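Local structure of tumor necrosis factor-inducible gene 6 protein (Homo sapiens, 2PF5) at residues Y12-A17 with W88-Y93; I42-C47 with G58-K63; M52-V57 with Y78-N83. The protein transfers heavy chains from inter-alpha-inhibitor to hyaluronan during remodelling of the extracellular matrix, the part seen here being its hyaluronan-binding Link module. All coordinates share one frame; numbering follows the deposited sequence. Where two conformers were deposited one is given.

Interaction 1 of 3, residues Y12-A17 with W88-Y93; sequences YKLTYA and WDAYCY
Y12 and W88 form a T-shaped aromatic pair. The six-membered side of the indole turns its edge to one face of the tyrosine ring, with W88 CE3 lying 3.8 Å above the plane of the Y12 ring and over its centre. W88 CG lies anti to its carbonyl carbon, beside the backbone N (chi1 -65°). The two planes are inclined at 73°, and W88 CZ3 comes to 4.0 Å from Y12 CE2. The far end of the tyrosine is held as well, its OH being hydrogen-bonded to A49 N.

The tight part is the backbone bridge, flanked by the buried D89 and A90. L14 and W88 make a single antiparallel bridge, in which L14 N reaches W88 O at 3.0 Å and W88 N reaches L14 O at 2.9 Å. In this Link module, a small alpha/beta fold of the C-type lectin clan, the bridge ties the chain just ahead of helix 16-25 to the start of strand 89-93. D89 OD1 accepts Y12 N at 2.8 Å from above the carboxylate plane, along a fairly straight bond (163° at the hydrogen), while OD2 is bonded to H4 NE2. A carboxylate suits this buried place, and donors at both oxygens probably favour its charged form. The L14 methyl CD1 rests 3.9 Å from A90 CB, a small partner facing a branched one.

The looser side is that of K13. Its side chain starts away from the strand, and its backbone N is served by a water that accepts at 3.1 Å from K13 N and also adjoins the carboxylate of D89.

Interaction 2 of 3, residues I42-C47 with G58-K63; sequences IGFHVC and GYPIVK
V46 N donates to P60 O at 3.1 Å, the backbone bond that fastens the loop after helix 33-41 to strand 56-61 of the Link-module sheet. Segments 42-47 and 58-63 run at 118° to each other, and side-chain packing supplements the one backbone bond between them. F44 lays its ring obliquely against proline, with F44 CD2 3.6 Å from P60 CG. Proline suits the place because its compact apolar ring touches F44 on the loop and L36 and R40 of helix 33-41, while its carbonyl still accepts V46 N.

Beside this, the carbonyl of F44 is enclosed by carbon: V62 CG2 lies 3.4 Å from F44 O, and P60 CB is nearly as close. F44 O is buried here without a hydrogen-bonding partner, a cost presumably paid by the apolar packing around it. H45 was deposited in two conformers. In the one given, V62 N donates to H45 ND1 at 2.9 Å, tilted 26° from the ring plane; as the residue has a second conformer, the bond is not certain to be always made.

The next shell sets these groups in position. G43 is the C-prime residue of a Schellman motif that ends helix 33-41, with F44 N bonded to A39 O and G43 N to R40 O; its positive phi is one that glycine adopts easily. F44 CG stands anti to the backbone N (chi1 -174°), and its ring also touches L36 and A39 of that helix. R40 reaches back through NH1 to I61 O, while Y91 packs against V46, Y59 and P60 from strand 89-93.

C68, the predicted disulfide partner of C47, lies in the unmodelled 65-71, and no such bond is modelled; C47 SG lies obliquely beside the Y59 ring, 4.2 Å from Y59 CE1.

Interaction 3 of 3, residues M52-V57 with Y78-N83; sequences MAKGRV and YGIRLN
The guanidinium of R56 has I80 over one face, I80 CG1 standing 3.7 Å above its plane and displaced toward the rim. R56 CG lies anti to the backbone N (chi1 -161°), and the chain bends at chi3. I80 CD1 comes to 3.5 Å from R56 NH2, while NH1 forms a salt bridge with D77. The Y78 ring meets V57 obliquely, V57 CG1 lying 3.8 Å from Y78 CD2, and W88 pairs with that ring edge-to-face.

R56 and I80 are a non-hydrogen-bonded antiparallel pair joining strands 56-61 and 74-80, neighbours in the Link-module sheet. R81 N donates to G55 O at 3.2 Å. V57 O is taken by Y78 N at 2.8 Å, whereas the bond from V57 N to G79 O, at 3.1 Å, is bent, its donor standing above the carbonyl plane. G79 N turns to D77. Glycine suits positions 55 and 79, where phi is positive.

R81 packs its aliphatic part closely on valine, with R81 CG 3.4 Å from V57 CG2. Its NH2 donates to Y78 O at 2.8 Å, and its NE pairs with E86.

Both arginines thus give methylenes or a flat face to apolar neighbours while acids meet their charged ends, which probably steadies these long side chains near the surface.

From the N terminus, residues 12-17 come first, but their partner 88-93 is the last segment, so interaction 1 closes a loop holding nearly the whole module, with interactions 2 and 3 both within it. After helix 33-41, residues 42-47 open interaction 2; residues 52-57 follow before 58-63 closes it, and 78-83 then closes interaction 3. These two therefore cross, sharing strand 56-61, which interaction 2 ties to the helix-end loop and interaction 3 to strand 74-80. Y91 links interactions 1 and 2, while W88 meets V57 of interaction 3. Together they tie the loops at the ends of the two helices to one sheet, and two of its strands to each other.

Interaction 1 of 3, residues Y12-A17 with W88-Y93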
loop_
_atom_site.group_PDB
_atom_site.type_symbol
_atom_site.label_atom_id
_atom_site.label_comp_id
_atom_site.label_asym_id
_atom_site.label_seq_id
_atom_site.Cartn_x
_atom_site.Cartn_y
_atom_site.Cartn_z
ATOM N N TYR A 12 -7.772 0.910 -7.680
ATOM C CA TYR A 12 -6.613 1.094 -8.579
ATOM C C TYR A 12 -6.728 2.379 -9.405
ATOM O O TYR A 12 -6.789 2.353 -10.647
ATOM C CB TYR A 12 -6.384 -0.143 -9.484
ATOM C CG TYR A 12 -6.052 -1.454 -8.762
ATOM C CD1 TYR A 12 -5.643 -1.486 -7.415
ATOM C CD2 TYR A 12 -6.106 -2.654 -9.445
ATOM C CE1 TYR A 12 -5.349 -2.701 -6.781
ATOM C CE2 TYR A 12 -5.808 -3.858 -8.833
ATOM C CZ TYR A 12 -5.411 -3.881 -7.512
ATOM O OH TYR A 12 -5.125 -5.108 -6.951
ATOM N N LYS A 13 -6.788 3.506 -8.708
ATOM C CA LYS A 13 -6.930 4.791 -9.361
ATOM C C LYS A 13 -5.956 5.848 -8.800
ATOM O O LYS A 13 -6.089 7.035 -9.101
ATOM C CB LYS A 13 -8.406 5.229 -9.286
ATOM C CG LYS A 13 -9.213 4.739 -10.498
ATOM C CD LYS A 13 -10.637 4.445 -10.150
ATOM C CE LYS A 13 -11.382 3.845 -11.348
ATOM N NZ LYS A 13 -11.489 4.765 -12.528
ATOM N N LEU A 14 -4.965 5.423 -8.010
ATOM C CA LEU A 14 -3.962 6.355 -7.486
ATOM C C LEU A 14 -2.599 6.153 -8.130
ATOM O O LEU A 14 -2.075 5.045 -8.144
ATOM C CB LEU A 14 -3.790 6.241 -5.950
ATOM C CG LEU A 14 -5.051 6.504 -5.111
ATOM C CD1 LEU A 14 -4.810 5.917 -3.708
ATOM C CD2 LEU A 14 -5.347 7.957 -5.028
ATOM N N THR A 15 -2.012 7.242 -8.642
ATOM C CA THR A 15 -0.605 7.218 -9.051
ATOM C C THR A 15 0.221 7.197 -7.777
ATOM O O THR A 15 -0.325 7.403 -6.670
ATOM C CB THR A 15 -0.212 8.460 -9.876
ATOM O OG1 THR A 15 -0.362 9.619 -9.045
ATOM C CG2 THR A 15 -1.101 8.605 -11.156
ATOM N N TYR A 16 1.529 6.976 -7.911
ATOM C CA TYR A 16 2.416 6.988 -6.761
ATOM C C TYR A 16 2.318 8.317 -6.008
ATOM O O TYR A 16 2.171 8.339 -4.793
ATOM C CB TYR A 16 3.875 6.741 -7.173
ATOM C CG TYR A 16 4.838 6.813 -6.001
ATOM C CD1 TYR A 16 4.687 5.946 -4.910
ATOM C CD2 TYR A 16 5.890 7.740 -5.975
ATOM C CE1 TYR A 16 5.542 6.004 -3.816
ATOM C CE2 TYR A 16 6.790 7.787 -4.873
ATOM C CZ TYR A 16 6.584 6.922 -3.799
ATOM O OH TYR A 16 7.429 6.899 -2.708
ATOM N N ALA A 17 2.410 9.428 -6.741
ATOM C CA ALA A 17 2.352 10.765 -6.096
ATOM C C ALA A 17 1.005 10.973 -5.398
ATOM O O ALA A 17 0.950 11.609 -4.342
ATOM C CB ALA A 17 2.602 11.912 -7.149
ATOM N N TRP A 88 -2.829 2.311 -8.687
ATOM C CA TRP A 88 -2.990 1.215 -7.742
ATOM C C TRP A 88 -3.725 1.796 -6.530
ATOM O O TRP A 88 -4.197 2.926 -6.563
ATOM C CB TRP A 88 -1.618 0.680 -7.316
ATOM C CG TRP A 88 -0.786 0.020 -8.458
ATOM C CD1 TRP A 88 0.339 0.527 -9.065
ATOM C CD2 TRP A 88 -1.049 -1.240 -9.091
ATOM N NE1 TRP A 88 0.819 -0.364 -10.015
ATOM C CE2 TRP A 88 -0.019 -1.451 -10.057
ATOM C CE3 TRP A 88 -2.036 -2.224 -8.927
ATOM C CZ2 TRP A 88 0.046 -2.612 -10.842
ATOM C CZ3 TRP A 88 -1.989 -3.370 -9.722
ATOM C CH2 TRP A 88 -0.942 -3.562 -10.666
ATOM N N ASP A 89 -3.778 1.046 -5.431
ATOM C CA ASP A 89 -4.291 1.630 -4.209
ATOM C C ASP A 89 -3.111 2.199 -3.407
ATOM O O ASP A 89 -2.026 2.447 -3.962
ATOM C CB ASP A 89 -5.116 0.572 -3.444
ATOM C CG ASP A 89 -6.436 0.250 -4.129
ATOM O OD1 ASP A 89 -6.942 1.048 -4.971
ATOM O OD2 ASP A 89 -6.994 -0.821 -3.810
ATOM N N ALA A 90 -3.295 2.385 -2.097
ATOM C CA ALA A 90 -2.248 2.923 -1.238
ATOM C C ALA A 90 -2.237 2.158 0.089
ATOM O O ALA A 90 -3.290 1.802 0.602
ATOM C CB ALA A 90 -2.486 4.410 -0.974
ATOM N N TYR A 91 -1.041 1.922 0.615
ATOM C CA TYR A 91 -0.847 1.433 1.990
ATOM C C TYR A 91 -0.224 2.550 2.797
ATOM O O TYR A 91 0.893 2.996 2.500
ATOM C CB TYR A 91 -0.004 0.131 2.036
ATOM C CG TYR A 91 -0.855 -1.005 1.593
ATOM C CD1 TYR A 91 -0.764 -1.481 0.284
ATOM C CD2 TYR A 91 -1.842 -1.554 2.450
ATOM C CE1 TYR A 91 -1.594 -2.517 -0.165
ATOM C CE2 TYR A 91 -2.687 -2.575 2.010
ATOM C CZ TYR A 91 -2.546 -3.052 0.689
ATOM O OH TYR A 91 -3.364 -4.050 0.213
ATOM N N CYS A 92 -0.984 3.041 3.779
ATOM C CA CYS A 92 -0.575 4.145 4.623
ATOM C C CYS A 92 -0.110 3.669 6.011
ATOM O O CYS A 92 -0.614 2.681 6.557
ATOM C CB CYS A 92 -1.740 5.094 4.860
ATOM S SG CYS A 92 -2.462 5.875 3.401
ATOM N N TYR A 93 0.798 4.444 6.585
ATOM C CA TYR A 93 1.210 4.291 7.985
ATOM C C TYR A 93 0.899 5.572 8.774
ATOM O O TYR A 93 1.380 6.665 8.434
ATOM C CB TYR A 93 2.692 3.946 8.075
ATOM C CG TYR A 93 3.132 3.803 9.528
ATOM C CD1 TYR A 93 2.556 2.821 10.349
ATOM C CD2 TYR A 93 4.094 4.631 10.077
ATOM C CE1 TYR A 93 2.925 2.688 11.700
ATOM C CE2 TYR A 93 4.497 4.498 11.458
ATOM C CZ TYR A 93 3.901 3.498 12.227
ATOM O OH TYR A 93 4.233 3.340 13.555
HETATM O O HOH W 1 -7.552 3.411 -5.749
#

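Interaction 2 of 3, residues I42-C47 with G58-K63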
loop_
_atom_site.group_PDB
_atom_site.type_symbol
_atom_site.label_atom_id
_atom_site.label_comp_id
_atom_site.label_asym_id
_atom_site.label_seq_id
_atom_site.Cartn_x
_atom_site.Cartn_y
_atom_site.Cartn_z
ATOM N N ILE A 42 0.566 -9.578 12.234
ATOM C CA ILE A 42 -0.476 -9.502 13.258
ATOM C C ILE A 42 -1.876 -9.352 12.676
ATOM O O ILE A 42 -2.772 -8.829 13.340
ATOM C CB ILE A 42 -0.162 -8.470 14.382
ATOM C CG1 ILE A 42 0.098 -7.076 13.830
ATOM C CG2 ILE A 42 1.021 -8.956 15.215
ATOM C CD1 ILE A 42 0.152 -6.072 14.936
ATOM N N GLY A 43 -2.047 -9.847 11.438
ATOM C CA GLY A 43 -3.372 -10.218 10.913
ATOM C C GLY A 43 -3.887 -9.330 9.778
ATOM O O GLY A 43 -5.028 -9.482 9.356
ATOM N N PHE A 44 -3.073 -8.377 9.323
ATOM C CA PHE A 44 -3.487 -7.432 8.286
ATOM C C PHE A 44 -3.437 -8.110 6.917
ATOM O O PHE A 44 -2.362 -8.486 6.449
ATOM C CB PHE A 44 -2.568 -6.217 8.272
ATOM C CG PHE A 44 -3.000 -5.116 7.328
ATOM C CD1 PHE A 44 -4.253 -4.506 7.447
ATOM C CD2 PHE A 44 -2.119 -4.648 6.366
ATOM C CE1 PHE A 44 -4.623 -3.456 6.555
ATOM C CE2 PHE A 44 -2.470 -3.597 5.498
ATOM C CZ PHE A 44 -3.714 -3.018 5.582
ATOM N N HIS A 45 -4.607 -8.259 6.299
ATOM C CA HIS A 45 -4.800 -8.988 5.031
ATOM C C HIS A 45 -5.663 -8.098 4.125
ATOM O O HIS A 45 -6.771 -7.730 4.531
ATOM C CB HIS A 45 -5.533 -10.312 5.358
ATOM C CG HIS A 45 -5.819 -11.193 4.175
ATOM N ND1 HIS A 45 -5.164 -12.387 3.962
ATOM C CD2 HIS A 45 -6.718 -11.075 3.167
ATOM C CE1 HIS A 45 -5.631 -12.955 2.866
ATOM N NE2 HIS A 45 -6.569 -12.175 2.360
ATOM N N VAL A 46 -5.178 -7.761 2.928
ATOM C CA VAL A 46 -5.994 -7.038 1.942
ATOM C C VAL A 46 -5.607 -7.567 0.552
ATOM O O VAL A 46 -4.435 -7.567 0.208
ATOM C CB VAL A 46 -5.753 -5.498 1.954
ATOM C CG1 VAL A 46 -6.721 -4.818 0.998
ATOM C CG2 VAL A 46 -5.897 -4.892 3.358
ATOM N N CYS A 47 -6.587 -8.023 -0.221
ATOM C CA CYS A 47 -6.275 -8.517 -1.564
ATOM C C CYS A 47 -6.383 -7.369 -2.583
ATOM O O CYS A 47 -7.280 -7.348 -3.412
ATOM C CB CYS A 47 -7.134 -9.727 -1.949
ATOM S SG CYS A 47 -6.440 -10.591 -3.410
ATOM N N GLY A 58 2.559 -3.640 -3.625
ATOM C CA GLY A 58 2.376 -5.025 -3.221
ATOM C C GLY A 58 1.128 -5.134 -2.372
ATOM O O GLY A 58 0.338 -4.193 -2.282
ATOM N N TYR A 59 0.940 -6.297 -1.763
ATOM C CA TYR A 59 -0.240 -6.444 -0.882
ATOM C C TYR A 59 -0.047 -7.593 0.081
ATOM O O TYR A 59 0.604 -8.570 -0.265
ATOM C CB TYR A 59 -1.538 -6.637 -1.676
ATOM C CG TYR A 59 -1.598 -7.825 -2.614
ATOM C CD1 TYR A 59 -2.190 -9.031 -2.211
ATOM C CD2 TYR A 59 -1.144 -7.726 -3.934
ATOM C CE1 TYR A 59 -2.293 -10.124 -3.085
ATOM C CE2 TYR A 59 -1.242 -8.830 -4.823
ATOM C CZ TYR A 59 -1.816 -10.008 -4.387
ATOM O OH TYR A 59 -1.920 -11.078 -5.242
ATOM N N PRO A 60 -0.621 -7.462 1.299
ATOM C CA PRO A 60 -0.388 -8.484 2.320
ATOM C C PRO A 60 -1.378 -9.648 2.310
ATOM O O PRO A 60 -2.610 -9.428 2.335
ATOM C CB PRO A 60 -0.501 -7.689 3.639
ATOM C CG PRO A 60 -1.462 -6.578 3.358
ATOM C CD PRO A 60 -1.388 -6.300 1.824
ATOM N N ILE A 61 -0.838 -10.868 2.286
ATOM C CA ILE A 61 -1.653 -12.076 2.459
ATOM C C ILE A 61 -1.335 -12.770 3.788
ATOM O O ILE A 61 -0.184 -13.069 4.093
ATOM C CB ILE A 61 -1.505 -13.057 1.254
ATOM C CG1 ILE A 61 -1.896 -12.350 -0.058
ATOM C CG2 ILE A 61 -2.328 -14.351 1.477
ATOM C CD1 ILE A 61 -3.317 -11.737 -0.052
ATOM N N VAL A 62 -2.380 -13.019 4.578
ATOM C CA VAL A 62 -2.245 -13.765 5.843
ATOM C C VAL A 62 -2.625 -15.232 5.626
ATOM O O VAL A 62 -1.948 -16.136 6.134
ATOM C CB VAL A 62 -3.103 -13.115 6.977
ATOM C CG1 VAL A 62 -3.190 -14.012 8.238
ATOM C CG2 VAL A 62 -2.561 -11.742 7.328
ATOM N N LYS A 63 -3.722 -15.459 4.901
ATOM C CA LYS A 63 -4.185 -16.810 4.570
ATOM C C LYS A 63 -4.398 -16.974 3.064
ATOM O O LYS A 63 -5.119 -16.185 2.446
ATOM C CB LYS A 63 -5.473 -17.163 5.324
ATOM C CG LYS A 63 -5.273 -18.023 6.588
ATOM C CD LYS A 63 -4.796 -17.160 7.764
ATOM C CE LYS A 63 -4.464 -17.969 9.016
ATOM N NZ LYS A 63 -3.351 -17.285 9.770
#

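Interaction 3 of 3, residues M52-V57 with Y78-N83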
loop_
_atom_site.group_PDB
_atom_site.type_symbol
_atom_site.label_atom_id
_atom_site.label_comp_id
_atom_site.label_asym_id
_atom_site.label_seq_id
_atom_site.Cartn_x
_atom_site.Cartn_y
_atom_site.Cartn_z
ATOM N N MET A 52 3.471 1.777 -1.772
ATOM C CA MET A 52 4.072 1.910 -0.452
ATOM C C MET A 52 5.375 2.675 -0.582
ATOM O O MET A 52 5.704 3.141 -1.668
ATOM C CB MET A 52 4.204 0.525 0.230
ATOM C CG MET A 52 5.314 -0.351 -0.329
ATOM S SD MET A 52 5.301 -2.077 0.300
ATOM C CE MET A 52 4.078 -2.718 -0.754
ATOM N N ALA A 53 6.123 2.824 0.513
ATOM C CA ALA A 53 7.318 3.646 0.496
ATOM C C ALA A 53 8.288 3.215 -0.623
ATOM O O ALA A 53 8.407 2.035 -0.981
ATOM C CB ALA A 53 8.012 3.618 1.834
ATOM N N LYS A 54 8.954 4.208 -1.193
ATOM C CA LYS A 54 9.988 3.994 -2.202
ATOM C C LYS A 54 9.434 3.665 -3.590
ATOM O O LYS A 54 10.177 3.372 -4.499
ATOM C CB LYS A 54 10.975 2.915 -1.761
ATOM C CG LYS A 54 11.898 3.307 -0.641
ATOM C CD LYS A 54 12.941 2.242 -0.401
ATOM C CE LYS A 54 14.031 2.272 -1.479
ATOM N NZ LYS A 54 14.632 0.940 -1.861
ATOM N N GLY A 55 8.119 3.707 -3.726
ATOM C CA GLY A 55 7.447 3.321 -4.944
ATOM C C GLY A 55 7.294 1.833 -5.205
ATOM O O GLY A 55 7.048 1.428 -6.316
ATOM N N ARG A 56 7.438 1.017 -4.173
ATOM C CA ARG A 56 7.029 -0.374 -4.244
ATOM C C ARG A 56 5.513 -0.534 -4.330
ATOM O O ARG A 56 4.791 0.280 -3.807
ATOM C CB ARG A 56 7.559 -1.138 -3.038
ATOM C CG ARG A 56 7.592 -2.635 -3.223
ATOM C CD ARG A 56 8.354 -3.386 -2.153
ATOM N NE ARG A 56 9.758 -3.040 -2.129
ATOM C CZ ARG A 56 10.625 -3.459 -3.017
ATOM N NH1 ARG A 56 10.239 -4.271 -3.974
ATOM N NH2 ARG A 56 11.882 -3.089 -2.935
ATOM N N VAL A 57 5.047 -1.600 -4.972
ATOM C CA VAL A 57 3.639 -1.923 -4.971
ATOM C C VAL A 57 3.544 -3.354 -4.461
ATOM O O VAL A 57 4.339 -4.195 -4.817
ATOM C CB VAL A 57 3.031 -1.789 -6.369
ATOM C CG1 VAL A 57 1.600 -2.390 -6.426
ATOM C CG2 VAL A 57 2.992 -0.307 -6.789
ATOM N N TYR A 78 5.068 -6.588 -6.106
ATOM C CA TYR A 78 5.045 -6.193 -7.526
ATOM C C TYR A 78 6.271 -5.327 -7.840
ATOM O O TYR A 78 6.429 -4.825 -8.956
ATOM C CB TYR A 78 3.765 -5.403 -7.842
ATOM C CG TYR A 78 2.488 -6.217 -8.005
ATOM C CD1 TYR A 78 2.439 -7.591 -7.740
ATOM C CD2 TYR A 78 1.311 -5.583 -8.407
ATOM C CE1 TYR A 78 1.259 -8.314 -7.913
ATOM C CE2 TYR A 78 0.125 -6.287 -8.547
ATOM C CZ TYR A 78 0.102 -7.642 -8.305
ATOM O OH TYR A 78 -1.095 -8.328 -8.492
ATOM N N GLY A 79 7.156 -5.166 -6.853
ATOM C CA GLY A 79 8.407 -4.440 -7.049
ATOM C C GLY A 79 8.323 -2.919 -7.015
ATOM O O GLY A 79 7.256 -2.345 -7.030
ATOM N N ILE A 80 9.483 -2.262 -7.010
ATOM C CA ILE A 80 9.477 -0.805 -7.183
ATOM C C ILE A 80 9.273 -0.564 -8.681
ATOM O O ILE A 80 10.097 -1.015 -9.499
ATOM C CB ILE A 80 10.776 -0.181 -6.701
ATOM C CG1 ILE A 80 10.890 -0.340 -5.158
ATOM C CG2 ILE A 80 10.854 1.325 -7.140
ATOM C CD1 ILE A 80 12.310 -0.085 -4.699
ATOM N N ARG A 81 8.173 0.117 -8.993
ATOM C CA ARG A 81 7.644 0.290 -10.352
ATOM C C ARG A 81 8.395 1.395 -11.067
ATOM O O ARG A 81 8.553 2.501 -10.544
ATOM C CB ARG A 81 6.154 0.640 -10.305
ATOM C CG ARG A 81 5.282 -0.324 -9.369
ATOM C CD ARG A 81 5.349 -1.773 -9.822
ATOM N NE ARG A 81 4.909 -1.939 -11.202
ATOM C CZ ARG A 81 5.237 -2.948 -12.012
ATOM N NH1 ARG A 81 4.781 -2.928 -13.255
ATOM N NH2 ARG A 81 6.043 -3.951 -11.627
ATOM N N LEU A 82 8.859 1.086 -12.273
ATOM C CA LEU A 82 9.481 2.108 -13.095
ATOM C C LEU A 82 8.493 3.250 -13.398
ATOM O O LEU A 82 8.831 4.432 -13.299
ATOM C CB LEU A 82 10.030 1.486 -14.380
ATOM C CG LEU A 82 10.754 2.603 -15.130
ATOM C CD1 LEU A 82 12.222 2.596 -14.866
ATOM C CD2 LEU A 82 10.438 2.484 -16.569
ATOM N N ASN A 83 7.267 2.890 -13.769
ATOM C CA ASN A 83 6.276 3.863 -14.190
ATOM C C ASN A 83 5.459 4.288 -12.974
ATOM O O ASN A 83 4.599 3.530 -12.518
ATOM C CB ASN A 83 5.375 3.263 -15.266
ATOM C CG ASN A 83 4.310 4.212 -15.755
ATOM O OD1 ASN A 83 4.198 5.359 -15.317
ATOM N ND2 ASN A 83 3.471 3.709 -16.644
#